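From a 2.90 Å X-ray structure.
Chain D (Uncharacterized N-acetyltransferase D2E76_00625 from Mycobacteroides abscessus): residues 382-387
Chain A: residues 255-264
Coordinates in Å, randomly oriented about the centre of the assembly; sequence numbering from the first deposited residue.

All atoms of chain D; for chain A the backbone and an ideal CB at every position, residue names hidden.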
# COMPACT_ATOMS: atom_id res chain seq x y z
N LEU D 382 -6.06 29.55 23.20
CA LEU D 382 -5.63 30.59 22.27
C LEU D 382 -4.55 31.47 22.88
O LEU D 382 -3.63 31.91 22.18
CB LEU D 382 -6.82 31.42 21.81
CG LEU D 382 -7.68 30.70 20.77
CD1 LEU D 382 -8.70 31.64 20.22
CD2 LEU D 382 -6.80 30.16 19.66
N GLU D 383 -4.65 31.74 24.19
CA GLU D 383 -3.56 32.43 24.87
C GLU D 383 -2.29 31.59 24.81
O GLU D 383 -1.18 32.12 24.65
CB GLU D 383 -3.94 32.72 26.32
CG GLU D 383 -2.86 33.48 27.09
CD GLU D 383 -3.01 33.35 28.59
OE1 GLU D 383 -3.60 32.35 29.06
OE2 GLU D 383 -2.55 34.27 29.31
N ARG D 384 -2.42 30.27 24.93
CA ARG D 384 -1.25 29.41 24.86
C ARG D 384 -0.59 29.48 23.49
O ARG D 384 0.64 29.38 23.38
CB ARG D 384 -1.61 27.96 25.21
CG ARG D 384 -0.38 27.14 25.53
CD ARG D 384 -0.68 25.99 26.46
NE ARG D 384 0.55 25.46 27.03
CZ ARG D 384 0.72 24.21 27.45
NH1 ARG D 384 -0.27 23.33 27.36
NH2 ARG D 384 1.88 23.85 27.96
N ALA D 385 -1.39 29.65 22.43
CA ALA D 385 -0.86 29.81 21.08
C ALA D 385 -0.34 31.21 20.80
O ALA D 385 0.18 31.45 19.71
CB ALA D 385 -1.93 29.43 20.05
N GLY D 386 -0.48 32.15 21.74
CA GLY D 386 0.02 33.49 21.54
C GLY D 386 -0.91 34.43 20.80
O GLY D 386 -0.44 35.43 20.25
N LEU D 387 -2.21 34.14 20.77
CA LEU D 387 -3.17 34.98 20.08
C LEU D 387 -4.05 35.79 21.02
O LEU D 387 -4.91 36.54 20.56
CB LEU D 387 -4.04 34.12 19.16
CG LEU D 387 -3.30 33.42 18.03
CD1 LEU D 387 -4.21 32.43 17.34
CD2 LEU D 387 -2.78 34.44 17.03
N UNK A 255 6.91 18.42 27.95
CA UNK A 255 6.46 18.95 29.22
C UNK A 255 6.72 20.45 29.20
O UNK A 255 7.86 20.88 29.03
CB UNK A 255 7.16 18.27 30.40
N UNK A 256 5.66 21.24 29.37
CA UNK A 256 5.78 22.70 29.34
C UNK A 256 4.87 23.28 30.42
O UNK A 256 3.65 23.17 30.32
CB UNK A 256 5.42 23.26 27.96
N UNK A 257 5.48 23.90 31.43
CA UNK A 257 4.77 24.46 32.57
C UNK A 257 4.41 25.92 32.37
O UNK A 257 3.93 26.57 33.32
CB UNK A 257 5.61 24.31 33.84
N UNK A 258 4.62 26.46 31.18
CA UNK A 258 4.39 27.86 30.89
C UNK A 258 4.01 27.97 29.42
O UNK A 258 4.42 27.14 28.60
CB UNK A 258 5.62 28.71 31.22
N UNK A 259 3.21 28.99 29.10
CA UNK A 259 2.88 29.22 27.69
C UNK A 259 4.13 29.52 26.88
O UNK A 259 4.26 29.05 25.74
CB UNK A 259 1.88 30.37 27.55
N UNK A 260 5.07 30.28 27.45
CA UNK A 260 6.31 30.57 26.75
C UNK A 260 7.13 29.31 26.52
O UNK A 260 7.71 29.13 25.45
CB UNK A 260 7.13 31.59 27.53
N UNK A 261 7.17 28.42 27.51
CA UNK A 261 7.89 27.17 27.34
C UNK A 261 7.27 26.33 26.23
O UNK A 261 7.99 25.69 25.45
CB UNK A 261 7.91 26.38 28.65
N UNK A 262 5.93 26.32 26.14
CA UNK A 262 5.26 25.54 25.10
C UNK A 262 5.64 26.05 23.71
O UNK A 262 6.04 25.27 22.84
CB UNK A 262 3.74 25.59 25.29
N UNK A 263 5.52 27.37 23.49
CA UNK A 263 5.83 27.92 22.17
C UNK A 263 7.31 27.79 21.84
O UNK A 263 7.67 27.46 20.71
CB UNK A 263 5.41 29.39 22.10
N UNK A 264 8.18 28.03 22.83
CA UNK A 264 9.62 27.92 22.57
C UNK A 264 10.00 26.49 22.21
O UNK A 264 10.75 26.27 21.26
CB UNK A 264 10.42 28.38 23.79

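Position 255 lies in an extended segment, its CA-to-CB bond pointing away from chain D with nothing of that chain within reach. The contact sets no demand here, though extended angles favour beta-branched residues; the deposited residue is A:Val255.

At 256 the bond points toward chain D, and the ideal CB already lies 3.6 Å from D:Arg384 NH2. With the guanidinium so close, a small side chain fits most simply. A:Ala256 fills the place, and its O comes within 3.0 Å of D:Arg384 NH2, at an angle too poor for a hydrogen bond.

Positions 257 and 258 both point away, so chain D asks little of either. The first is A:His257. The second directly precedes a helix, where Ser, Thr, Asp or Asn can cap a free backbone NH; A:Ser258 does so, its OG accepting a weak bond of 3.3 Å from the N of position 260.

Position 259 opens the helix, its CB sideways to chain D and 4.2 Å from D:Arg384 CA. The arginine chain running past invites an acid, Asp or Glu, while neutral Asn could also fit but would bring no charge, although the carboxylate of D:Glu383 is a cost to any acid. A:Asp259, with chi1 in m, turns its end nearer: OD1 forms a salt bridge with D:Arg384 NE at 3.5 Å, while OD2 lies 3.7 Å from D:Glu383 OE1, a like-charge approach.

Position 260 points away into space free of chain D, where many helix formers would serve; A:Glu260 is deposited. At 261 the CB is sideways and again meets nothing within 5.5 Å, so the compact helix former A:Ala261 is one of several reasonable choices.

At 262 the CB points toward chain D, 3.6 Å from D:Arg384 NE. A flat or aliphatic side chain could pack against the extended arginine. A:Tyr262, with chi1 in t, places CG over one face of that guanidinium, while its OH is hydrogen-bonded elsewhere in the structure.

Position 263 looks toward the end of the chain D helix, where carbonyls no longer all have helical partners. The CB is 4.9 Å from D:Arg384 O, so a long donor such as Arg or Lys suits. A:Arg263 donates from NH1 to D:Arg384 O at 2.8 Å, and NH1 also lies 3.1 Å from D:Glu383 O. Its guanidinium meets both oxygens at the edge. Its NH2 is also salt-bridged to A:Glu260 OE2 at 3.5 Å. The positive phi of D:Gly386 marks the turn beside it.

Position 264 is out of reach, and A:Ala264 simply continues the helix.

Chain A (255-264) VAHSDEAYRA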
# COMPACT_ATOMS: atom_id res chain seq x y z
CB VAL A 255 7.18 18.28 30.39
CG1 VAL A 255 6.71 18.88 31.70
CG2 VAL A 255 6.94 16.79 30.36
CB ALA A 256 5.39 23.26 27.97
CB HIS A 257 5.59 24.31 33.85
CG HIS A 257 6.10 22.92 34.07
ND1 HIS A 257 5.27 21.84 34.22
CD2 HIS A 257 7.37 22.44 34.18
CE1 HIS A 257 5.99 20.75 34.40
NE2 HIS A 257 7.27 21.09 34.38
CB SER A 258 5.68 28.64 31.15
OG SER A 258 5.59 29.97 30.66
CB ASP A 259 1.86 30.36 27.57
CG ASP A 259 0.47 29.95 28.02
OD1 ASP A 259 0.23 28.74 28.21
OD2 ASP A 259 -0.39 30.84 28.20
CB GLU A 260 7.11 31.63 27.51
CG GLU A 260 6.49 33.03 27.50
CD GLU A 260 5.24 33.16 28.38
OE1 GLU A 260 5.01 32.29 29.25
OE2 GLU A 260 4.48 34.14 28.19
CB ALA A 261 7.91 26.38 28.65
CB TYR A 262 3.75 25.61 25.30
CG TYR A 262 2.95 24.92 24.20
CD1 TYR A 262 2.80 23.53 24.20
CD2 TYR A 262 2.36 25.64 23.17
CE1 TYR A 262 2.08 22.89 23.21
CE2 TYR A 262 1.64 25.01 22.17
CZ TYR A 262 1.50 23.63 22.20
OH TYR A 262 0.79 22.98 21.21
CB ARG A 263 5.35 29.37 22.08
CG ARG A 263 3.83 29.53 22.10
CD ARG A 263 3.44 30.97 21.89
NE ARG A 263 3.90 31.81 22.99
CZ ARG A 263 3.15 32.16 24.03
NH1 ARG A 263 1.89 31.77 24.11
NH2 ARG A 263 3.66 32.93 24.98
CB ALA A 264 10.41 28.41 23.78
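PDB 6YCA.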